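Local coordinates for actin binding protein family protein (Entamoeba histolytica HM-1:IMSS, PDB 6K2F) that probably binds actin monomers and restrains their polymerisation as a twinfilin, of which this chain is an N-terminal piece carrying an ADF/cofilin-type domain, at residues Pro61-Phe66 and Leu82-Pro87; Phe114-His119 and Glu132-His137. All blocks are in the same frame, centred on the assembly; numbering follows the deposited sequence.

How the interactions relate
Interaction 1 and interaction 2 follow one another along the chain, the first complete before the second begins, and their centres lie about 12 Å apart. They meet in the central mixed sheet of the ADF/cofilin-type domain: interaction 1 pairs the antiparallel strands 62-68 and 77-85, and strand 114-120, which runs parallel beside 77-85, supplies half of interaction 2. Main-chain bonding joins the two directly, with Ile118 N probably bonded to Leu82 O, and Ile118 O to Ala84 N. Interaction 1 is buried, its centre about 5 Å from the centre of the folded chain, whereas interaction 2 lies at the surface, where helix 127-137 packs on the sheet; together they trace a path from the core to the C-terminal helix.

Interaction 1. Residues Pro61-Phe66 and Leu82-Pro87; sequences PSYILF and LLAYIP
Four main-chain hydrogen bonds tie Pro61-Phe66 to Leu82-Pro87, two at each of two pairs. At Ile64 and Leu83 both are nearly straight (N-H...O 169°): Ile64 N, 2.8 Å from Leu83 O, lies in the carbonyl plane of Leu83, whereas Leu83 N, 2.8 Å from Ile64 O, sits nearly along the Ile64 C=O axis. The Ser62 and Tyr85 pair is more bent, Tyr85 N reaching Ser62 O at 2.9 Å. Between them Tyr63 faces Ala84 as a non-hydrogen-bonded pair. This is regular antiparallel pairing inside the central sheet of the ADF/cofilin fold, where strand 62-68 bonds on its other side to strand 23-29. On the face of Ile64 and Leu83, the two side chains cross obliquely, CB to CB 3.8 Å. On the opposite face Leu65 and Leu82 lie alongside each other, pointing the same way. Leu82 CG is anti to its backbone N (chi1 174°) and Leu65 CG anti to its carbonyl carbon (chi1 -55°), which puts Leu82 CD1 tightly against Leu65 CD2 at 3.4 Å. The Tyr63 ring turns an edge to Ala84 CB, while its hydroxyl bonds to Tyr98 O. Beyond the strand, Pro87 CD sits over the centre of the Tyr85 ring.

Interaction 2. Residues Phe114-His119 and Glu132-His137; sequences FLYEIH and EAFLRH
The Phe134 ring meets strand 116-119 in two ways, with an edge against Tyr116 and a face against Ile118. The edge contact is a T-shaped pair on a face of Tyr116, with centroids 5.1 Å apart and planes at 71°. Phe134 CE2 does the touching, coming down off-centre on the Tyr116 ring, 3.5 Å from Tyr116 CG. On the face of Phe134, Ile118 CG1 stands almost exactly on the ring normal, 3.7 Å from the centroid, in a CH-pi contact. Ile118 CD1 lies over the same face on the CD2 side, while CG2 overhangs the rim near Phe134 CD1. Leu135 completes the contact farther out along the tyrosine: its CD2 meets Tyr116 CE2 at 3.6 Å, and the two side chains cross at about a right angle.

The torsions explain the reach. Phe134 CG is anti to its backbone N (chi1 167°), carrying the ring from the helix toward the strand, while Tyr116 and Ile118, two residues apart on strand 116-119, both direct their CB toward the helix. Glu117 between them points away and forms a salt bridge with Arg106. Helix and strand axes cross at 113°, 10.4 Å apart at closest approach, a separation filled by these side chains.

Here the terminal helix of an ADF/cofilin-type domain packs on its sheet, with Tyr131 of that helix also touching Tyr116 and Ile118. With no hydrogen bond or charge pair between the two segments, the helix is held here by side-chain fit and weak ring contacts, Ile118 buried beneath partly exposed Tyr116, Phe134 and Leu135.

Interaction 1. Residues Pro61-Phe66 and Leu82-Pro87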
ATOM      1  N   PRO A  61     -16.914   4.731  17.626  1.00 13.41           N
ATOM      2  CA  PRO A  61     -16.465   5.691  16.636  1.00 11.86           C
ATOM      3  C   PRO A  61     -14.962   5.554  16.385  1.00 12.61           C
ATOM      4  O   PRO A  61     -14.199   5.308  17.264  1.00 14.38           O
ATOM      5  CB  PRO A  61     -16.850   7.050  17.212  1.00 15.82           C
ATOM      6  CG  PRO A  61     -17.942   6.737  18.211  1.00 17.03           C
ATOM      7  CD  PRO A  61     -17.577   5.380  18.765  1.00 15.15           C
ATOM      8  N   SER A  62     -14.568   5.756  15.128  1.00 12.12           N
ATOM      9  CA  SER A  62     -13.138   5.864  14.772  1.00 12.32           C
ATOM     10  C   SER A  62     -12.998   6.674  13.505  1.00 12.71           C
ATOM     11  O   SER A  62     -13.991   6.849  12.767  1.00 11.92           O
ATOM     12  CB  SER A  62     -12.421   4.539  14.677  1.00 12.79           C
ATOM     13  OG  SER A  62     -12.911   3.730  13.626  1.00 15.64           O
ATOM     14  N   TYR A  63     -11.806   7.203  13.298  1.00 13.60           N
ATOM     15  CA  TYR A  63     -11.435   7.861  12.039  1.00 11.20           C
ATOM     16  C   TYR A  63     -10.508   6.962  11.242  1.00 13.18           C
ATOM     17  O   TYR A  63      -9.644   6.286  11.806  1.00 12.50           O
ATOM     18  CB  TYR A  63     -10.689   9.153  12.305  1.00 14.08           C
ATOM     19  CG  TYR A  63     -11.414  10.155  13.153  1.00 11.77           C
ATOM     20  CD1 TYR A  63     -12.529  10.816  12.683  1.00 12.77           C
ATOM     21  CD2 TYR A  63     -10.944  10.488  14.411  1.00 12.45           C
ATOM     22  CE1 TYR A  63     -13.177  11.773  13.448  1.00 12.85           C
ATOM     23  CE2 TYR A  63     -11.555  11.463  15.171  1.00 14.77           C
ATOM     24  CZ  TYR A  63     -12.680  12.106  14.703  1.00 15.56           C
ATOM     25  OH  TYR A  63     -13.273  13.040  15.508  1.00 16.07           O
ATOM     26  N   ILE A  64     -10.623   7.036   9.923  1.00 11.06           N
ATOM     27  CA  ILE A  64      -9.637   6.400   9.006  1.00 13.23           C
ATOM     28  C   ILE A  64      -9.122   7.486   8.072  1.00 14.59           C
ATOM     29  O   ILE A  64      -9.924   8.130   7.415  1.00 13.22           O
ATOM     30  CB  ILE A  64     -10.236   5.281   8.140  1.00 15.60           C
ATOM     31  CG1 ILE A  64     -11.029   4.247   8.937  1.00 22.31           C
ATOM     32  CG2 ILE A  64      -9.109   4.658   7.321  1.00 16.73           C
ATOM     33  CD1 ILE A  64     -10.183   3.321   9.691  1.00 22.15           C
ATOM     34  N   LEU A  65      -7.814   7.703   8.075  1.00 13.61           N
ATOM     35  CA  LEU A  65      -7.143   8.571   7.089  1.00 12.37           C
ATOM     36  C   LEU A  65      -6.683   7.667   5.955  1.00 10.57           C
ATOM     37  O   LEU A  65      -5.797   6.848   6.188  1.00 12.52           O
ATOM     38  CB  LEU A  65      -5.983   9.299   7.756  1.00 13.44           C
ATOM     39  CG  LEU A  65      -6.363  10.085   8.998  1.00 19.69           C
ATOM     40  CD1 LEU A  65      -5.145  10.722   9.623  1.00 19.72           C
ATOM     41  CD2 LEU A  65      -7.413  11.119   8.667  1.00 24.28           C
ATOM     42  N   PHE A  66      -7.354   7.757   4.823  1.00 13.04           N
ATOM     43  CA  PHE A  66      -7.206   6.789   3.719  1.00 14.55           C
ATOM     44  C   PHE A  66      -6.558   7.512   2.533  1.00 11.80           C
ATOM     45  O   PHE A  66      -7.110   8.444   1.965  1.00 12.83           O
ATOM     46  CB  PHE A  66      -8.561   6.198   3.362  1.00 12.10           C
ATOM     47  CG  PHE A  66      -8.470   4.978   2.491  1.00 12.24           C
ATOM     48  CD1 PHE A  66      -8.279   5.120   1.130  1.00 12.47           C
ATOM     49  CD2 PHE A  66      -8.609   3.705   3.026  1.00 10.55           C
ATOM     50  CE1 PHE A  66      -8.213   4.008   0.315  1.00 13.51           C
ATOM     51  CE2 PHE A  66      -8.493   2.589   2.208  1.00 13.83           C
ATOM     52  CZ  PHE A  66      -8.308   2.746   0.858  1.00 12.07           C
ATOM     53  N   LEU A  82     -10.901  11.462   4.527  1.00 13.36           N
ATOM     54  CA  LEU A  82     -11.168  11.353   5.974  1.00 14.28           C
ATOM     55  C   LEU A  82     -12.453  10.549   6.107  1.00 13.52           C
ATOM     56  O   LEU A  82     -13.507  11.048   5.691  1.00 15.73           O
ATOM     57  CB  LEU A  82     -11.295  12.745   6.592  1.00 14.60           C
ATOM     58  CG  LEU A  82     -11.709  12.723   8.069  1.00 20.81           C
ATOM     59  CD1 LEU A  82     -10.744  11.910   8.914  1.00 25.72           C
ATOM     60  CD2 LEU A  82     -11.837  14.142   8.587  1.00 26.87           C
ATOM     61  N   LEU A  83     -12.341   9.318   6.586  1.00 11.96           N
ATOM     62  CA  LEU A  83     -13.518   8.456   6.830  1.00 12.23           C
ATOM     63  C   LEU A  83     -13.841   8.598   8.310  1.00 14.43           C
ATOM     64  O   LEU A  83     -12.950   8.354   9.127  1.00 14.72           O
ATOM     65  CB  LEU A  83     -13.187   7.012   6.473  1.00 14.98           C
ATOM     66  CG  LEU A  83     -12.596   6.786   5.080  1.00 15.16           C
ATOM     67  CD1 LEU A  83     -12.377   5.303   4.845  1.00 16.74           C
ATOM     68  CD2 LEU A  83     -13.466   7.381   3.991  1.00 16.38           C
ATOM     69  N   ALA A  84     -15.047   9.018   8.646  1.00 10.78           N
ATOM     70  CA  ALA A  84     -15.420   9.160  10.065  1.00 12.71           C
ATOM     71  C   ALA A  84     -16.569   8.193  10.301  1.00 11.07           C
ATOM     72  O   ALA A  84     -17.678   8.446   9.768  1.00 11.94           O
ATOM     73  CB  ALA A  84     -15.807  10.568  10.373  1.00 14.43           C
ATOM     74  N   TYR A  85     -16.290   7.123  11.043  1.00 11.81           N
ATOM     75  CA  TYR A  85     -17.304   6.119  11.434  1.00 11.54           C
ATOM     76  C   TYR A  85     -17.870   6.581  12.773  1.00 11.44           C
ATOM     77  O   TYR A  85     -17.134   6.554  13.756  1.00 12.48           O
ATOM     78  CB  TYR A  85     -16.700   4.719  11.509  1.00 12.22           C
ATOM     79  CG  TYR A  85     -17.638   3.704  12.121  1.00 11.49           C
ATOM     80  CD1 TYR A  85     -18.888   3.462  11.585  1.00 12.27           C
ATOM     81  CD2 TYR A  85     -17.290   3.005  13.259  1.00 14.13           C
ATOM     82  CE1 TYR A  85     -19.754   2.544  12.158  1.00 13.01           C
ATOM     83  CE2 TYR A  85     -18.150   2.099  13.842  1.00 10.85           C
ATOM     84  CZ  TYR A  85     -19.393   1.856  13.294  1.00 11.56           C
ATOM     85  OH  TYR A  85     -20.246   0.968  13.897  1.00 13.83           O
ATOM     86  N   ILE A  86     -19.081   7.101  12.757  1.00 11.01           N
ATOM     87  CA  ILE A  86     -19.719   7.661  13.971  1.00 14.32           C
ATOM     88  C   ILE A  86     -21.092   7.033  14.063  1.00 12.97           C
ATOM     89  O   ILE A  86     -22.085   7.605  13.604  1.00 13.99           O
ATOM     90  CB  ILE A  86     -19.739   9.199  13.942  1.00 15.11           C
ATOM     91  CG1 ILE A  86     -18.334   9.755  13.717  1.00 16.17           C
ATOM     92  CG2 ILE A  86     -20.385   9.729  15.224  1.00 19.74           C
ATOM     93  CD1 ILE A  86     -18.303  11.244  13.496  1.00 21.43           C
ATOM     94  N   PRO A  87     -21.181   5.795  14.615  1.00 13.44           N
ATOM     95  CA  PRO A  87     -22.445   5.071  14.658  1.00 13.72           C
ATOM     96  C   PRO A  87     -23.497   5.774  15.520  1.00 15.89           C
ATOM     97  O   PRO A  87     -23.142   6.347  16.530  1.00 17.04           O
ATOM     98  CB  PRO A  87     -22.056   3.685  15.192  1.00 15.48           C
ATOM     99  CG  PRO A  87     -20.745   3.902  15.926  1.00 13.00           C
ATOM    100  CD  PRO A  87     -20.055   5.010  15.152  1.00 12.90           C
TER

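Interaction 2. Residues Phe114-His119 and Glu132-His137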
ATOM      1  N   PHE A 114      -7.231  16.763   2.158  1.00 18.59           N
ATOM      2  CA  PHE A 114      -8.413  15.867   2.051  1.00 18.72           C
ATOM      3  C   PHE A 114      -9.213  16.192   0.799  1.00 21.06           C
ATOM      4  O   PHE A 114      -9.679  17.317   0.598  1.00 29.16           O
ATOM      5  CB  PHE A 114      -9.262  15.916   3.315  1.00 21.10           C
ATOM      6  CG  PHE A 114      -8.492  15.391   4.492  1.00 16.70           C
ATOM      7  CD1 PHE A 114      -8.315  14.029   4.657  1.00 17.15           C
ATOM      8  CD2 PHE A 114      -7.886  16.264   5.382  1.00 25.26           C
ATOM      9  CE1 PHE A 114      -7.592  13.538   5.724  1.00 16.66           C
ATOM     10  CE2 PHE A 114      -7.154  15.770   6.444  1.00 24.59           C
ATOM     11  CZ  PHE A 114      -7.007  14.417   6.611  1.00 22.91           C
ATOM     12  N   LEU A 115      -9.348  15.178  -0.038  1.00 17.90           N
ATOM     13  CA  LEU A 115     -10.182  15.248  -1.259  1.00 19.87           C
ATOM     14  C   LEU A 115     -11.642  15.233  -0.803  1.00 18.50           C
ATOM     15  O   LEU A 115     -12.436  16.078  -1.266  1.00 20.74           O
ATOM     16  CB  LEU A 115      -9.819  14.028  -2.108  1.00 22.70           C
ATOM     17  CG  LEU A 115     -10.553  13.885  -3.433  1.00 32.19           C
ATOM     18  CD1 LEU A 115     -10.022  14.889  -4.439  1.00 38.00           C
ATOM     19  CD2 LEU A 115     -10.414  12.468  -3.958  1.00 31.31           C
ATOM     20  N   TYR A 116     -11.971  14.322   0.118  1.00 15.90           N
ATOM     21  CA  TYR A 116     -13.332  14.197   0.673  1.00 16.77           C
ATOM     22  C   TYR A 116     -13.265  13.876   2.160  1.00 17.58           C
ATOM     23  O   TYR A 116     -12.342  13.168   2.597  1.00 14.87           O
ATOM     24  CB  TYR A 116     -14.094  13.045   0.017  1.00 17.61           C
ATOM     25  CG  TYR A 116     -14.329  13.225  -1.454  1.00 19.74           C
ATOM     26  CD1 TYR A 116     -15.083  14.289  -1.923  1.00 21.59           C
ATOM     27  CD2 TYR A 116     -13.786  12.340  -2.370  1.00 20.65           C
ATOM     28  CE1 TYR A 116     -15.310  14.463  -3.274  1.00 25.53           C
ATOM     29  CE2 TYR A 116     -13.995  12.514  -3.727  1.00 20.00           C
ATOM     30  CZ  TYR A 116     -14.758  13.569  -4.173  1.00 25.34           C
ATOM     31  OH  TYR A 116     -14.991  13.726  -5.509  1.00 32.54           O
ATOM     32  N   GLU A 117     -14.281  14.337   2.877  1.00 16.46           N
ATOM     33  CA  GLU A 117     -14.565  13.901   4.257  1.00 16.48           C
ATOM     34  C   GLU A 117     -15.870  13.121   4.173  1.00 17.13           C
ATOM     35  O   GLU A 117     -16.888  13.734   3.779  1.00 22.98           O
ATOM     36  CB  GLU A 117     -14.584  15.113   5.173  1.00 19.37           C
ATOM     37  CG  GLU A 117     -13.267  15.885   5.148  1.00 26.55           C
ATOM     38  CD  GLU A 117     -13.193  17.011   6.166  1.00 45.18           C
ATOM     39  OE1 GLU A 117     -14.160  17.156   6.929  1.00 37.03           O
ATOM     40  OE2 GLU A 117     -12.171  17.740   6.190  1.00 30.65           O
ATOM     41  N   ILE A 118     -15.851  11.855   4.544  1.00 14.61           N
ATOM     42  CA  ILE A 118     -16.990  10.911   4.401  1.00 13.86           C
ATOM     43  C   ILE A 118     -17.472  10.503   5.794  1.00 16.84           C
ATOM     44  O   ILE A 118     -16.761   9.752   6.501  1.00 16.51           O
ATOM     45  CB  ILE A 118     -16.625   9.702   3.537  1.00 16.58           C
ATOM     46  CG1 ILE A 118     -16.092  10.147   2.182  1.00 21.51           C
ATOM     47  CG2 ILE A 118     -17.827   8.779   3.405  1.00 22.06           C
ATOM     48  CD1 ILE A 118     -15.610   9.019   1.305  1.00 20.84           C
ATOM     49  N   HIS A 119     -18.651  10.989   6.161  1.00 17.33           N
ATOM     50  CA  HIS A 119     -19.293  10.648   7.452  1.00 16.35           C
ATOM     51  C   HIS A 119     -20.160   9.411   7.232  1.00 18.09           C
ATOM     52  O   HIS A 119     -20.973   9.422   6.302  1.00 25.12           O
ATOM     53  CB  HIS A 119     -20.078  11.857   7.944  1.00 17.13           C
ATOM     54  CG  HIS A 119     -20.797  11.636   9.225  1.00 20.45           C
ATOM     55  ND1 HIS A 119     -20.398  12.248  10.397  1.00 25.03           N
ATOM     56  CD2 HIS A 119     -21.909  10.925   9.515  1.00 27.00           C
ATOM     57  CE1 HIS A 119     -21.234  11.894  11.367  1.00 20.80           C
ATOM     58  NE2 HIS A 119     -22.163  11.090  10.856  1.00 30.04           N
ATOM     59  N   GLU A 132     -18.269   4.288  -3.612  1.00 17.09           N
ATOM     60  CA  GLU A 132     -18.971   4.532  -4.903  1.00 22.40           C
ATOM     61  C   GLU A 132     -20.323   5.198  -4.612  1.00 20.31           C
ATOM     62  O   GLU A 132     -20.686   6.130  -5.322  1.00 21.20           O
ATOM     63  CB  GLU A 132     -19.074   3.225  -5.680  1.00 27.97           C
ATOM     64  CG  GLU A 132     -17.718   2.707  -6.157  1.00 38.65           C
ATOM     65  CD  GLU A 132     -16.974   3.575  -7.170  1.00119.67           C
ATOM     66  OE1 GLU A 132     -17.613   4.460  -7.785  1.00 70.63           O
ATOM     67  OE2 GLU A 132     -15.746   3.362  -7.350  1.00 48.11           O
ATOM     68  N   ALA A 133     -21.016   4.778  -3.553  1.00 21.01           N
ATOM     69  CA  ALA A 133     -22.324   5.360  -3.172  1.00 22.35           C
ATOM     70  C   ALA A 133     -22.136   6.820  -2.761  1.00 22.05           C
ATOM     71  O   ALA A 133     -22.968   7.655  -3.146  1.00 24.31           O
ATOM     72  CB  ALA A 133     -22.958   4.554  -2.064  1.00 23.71           C
ATOM     73  N   PHE A 134     -21.084   7.109  -2.002  1.00 21.05           N
ATOM     74  CA  PHE A 134     -20.747   8.498  -1.589  1.00 22.34           C
ATOM     75  C   PHE A 134     -20.531   9.351  -2.842  1.00 22.65           C
ATOM     76  O   PHE A 134     -21.088  10.469  -2.928  1.00 23.02           O
ATOM     77  CB  PHE A 134     -19.507   8.548  -0.699  1.00 19.71           C
ATOM     78  CG  PHE A 134     -18.969   9.949  -0.517  1.00 19.30           C
ATOM     79  CD1 PHE A 134     -19.539  10.824   0.397  1.00 25.12           C
ATOM     80  CD2 PHE A 134     -17.935  10.417  -1.301  1.00 20.43           C
ATOM     81  CE1 PHE A 134     -19.049  12.111   0.546  1.00 25.10           C
ATOM     82  CE2 PHE A 134     -17.451  11.713  -1.168  1.00 28.12           C
ATOM     83  CZ  PHE A 134     -18.006  12.556  -0.236  1.00 29.55           C
ATOM     84  N   LEU A 135     -19.754   8.845  -3.806  1.00 19.73           N
ATOM     85  CA  LEU A 135     -19.388   9.640  -5.007  1.00 21.60           C
ATOM     86  C   LEU A 135     -20.642   9.971  -5.810  1.00 24.66           C
ATOM     87  O   LEU A 135     -20.716  11.071  -6.381  1.00 29.66           O
ATOM     88  CB  LEU A 135     -18.369   8.870  -5.854  1.00 20.59           C
ATOM     89  CG  LEU A 135     -16.963   8.786  -5.278  1.00 22.88           C
ATOM     90  CD1 LEU A 135     -16.071   7.999  -6.215  1.00 23.33           C
ATOM     91  CD2 LEU A 135     -16.388  10.171  -5.020  1.00 27.98           C
ATOM     92  N   ARG A 136     -21.605   9.056  -5.853  1.00 24.20           N
ATOM     93  CA  ARG A 136     -22.818   9.236  -6.692  1.00 29.40           C
ATOM     94  C   ARG A 136     -23.639  10.432  -6.166  1.00 33.56           C
ATOM     95  O   ARG A 136     -24.383  10.996  -6.976  1.00 38.29           O
ATOM     96  CB  ARG A 136     -23.529   7.879  -6.803  1.00 34.59           C
ATOM     97  CG  ARG A 136     -22.842   6.946  -7.792  1.00 36.75           C
ATOM     98  CD  ARG A 136     -23.297   5.499  -7.827  1.00 48.92           C
ATOM     99  NE  ARG A 136     -24.511   5.290  -7.051  1.00 48.78           N
ATOM    100  CZ  ARG A 136     -24.689   4.359  -6.111  1.00 85.70           C
ATOM    101  NH1 ARG A 136     -23.732   3.488  -5.821  1.00 40.79           N
ATOM    102  NH2 ARG A 136     -25.843   4.301  -5.464  1.00 53.39           N
ATOM    103  N   HIS A 137     -23.456  10.867  -4.908  1.00 32.57           N
ATOM    104  CA  HIS A 137     -24.283  11.909  -4.242  1.00 45.04           C
ATOM    105  C   HIS A 137     -23.452  13.082  -3.697  1.00 72.36           C
ATOM    106  O   HIS A 137     -24.049  13.959  -3.020  1.00 47.19           O
ATOM    107  CB  HIS A 137     -25.101  11.269  -3.116  1.00 44.80           C
ATOM    108  CG  HIS A 137     -25.980  10.164  -3.592  1.00 36.76           C
ATOM    109  ND1 HIS A 137     -25.660   8.837  -3.386  1.00 65.44           N
ATOM    110  CD2 HIS A 137     -27.152  10.178  -4.272  1.00 42.14           C
ATOM    111  CE1 HIS A 137     -26.601   8.075  -3.906  1.00 63.97           C
ATOM    112  NE2 HIS A 137     -27.531   8.874  -4.455  1.00 51.00           N
TER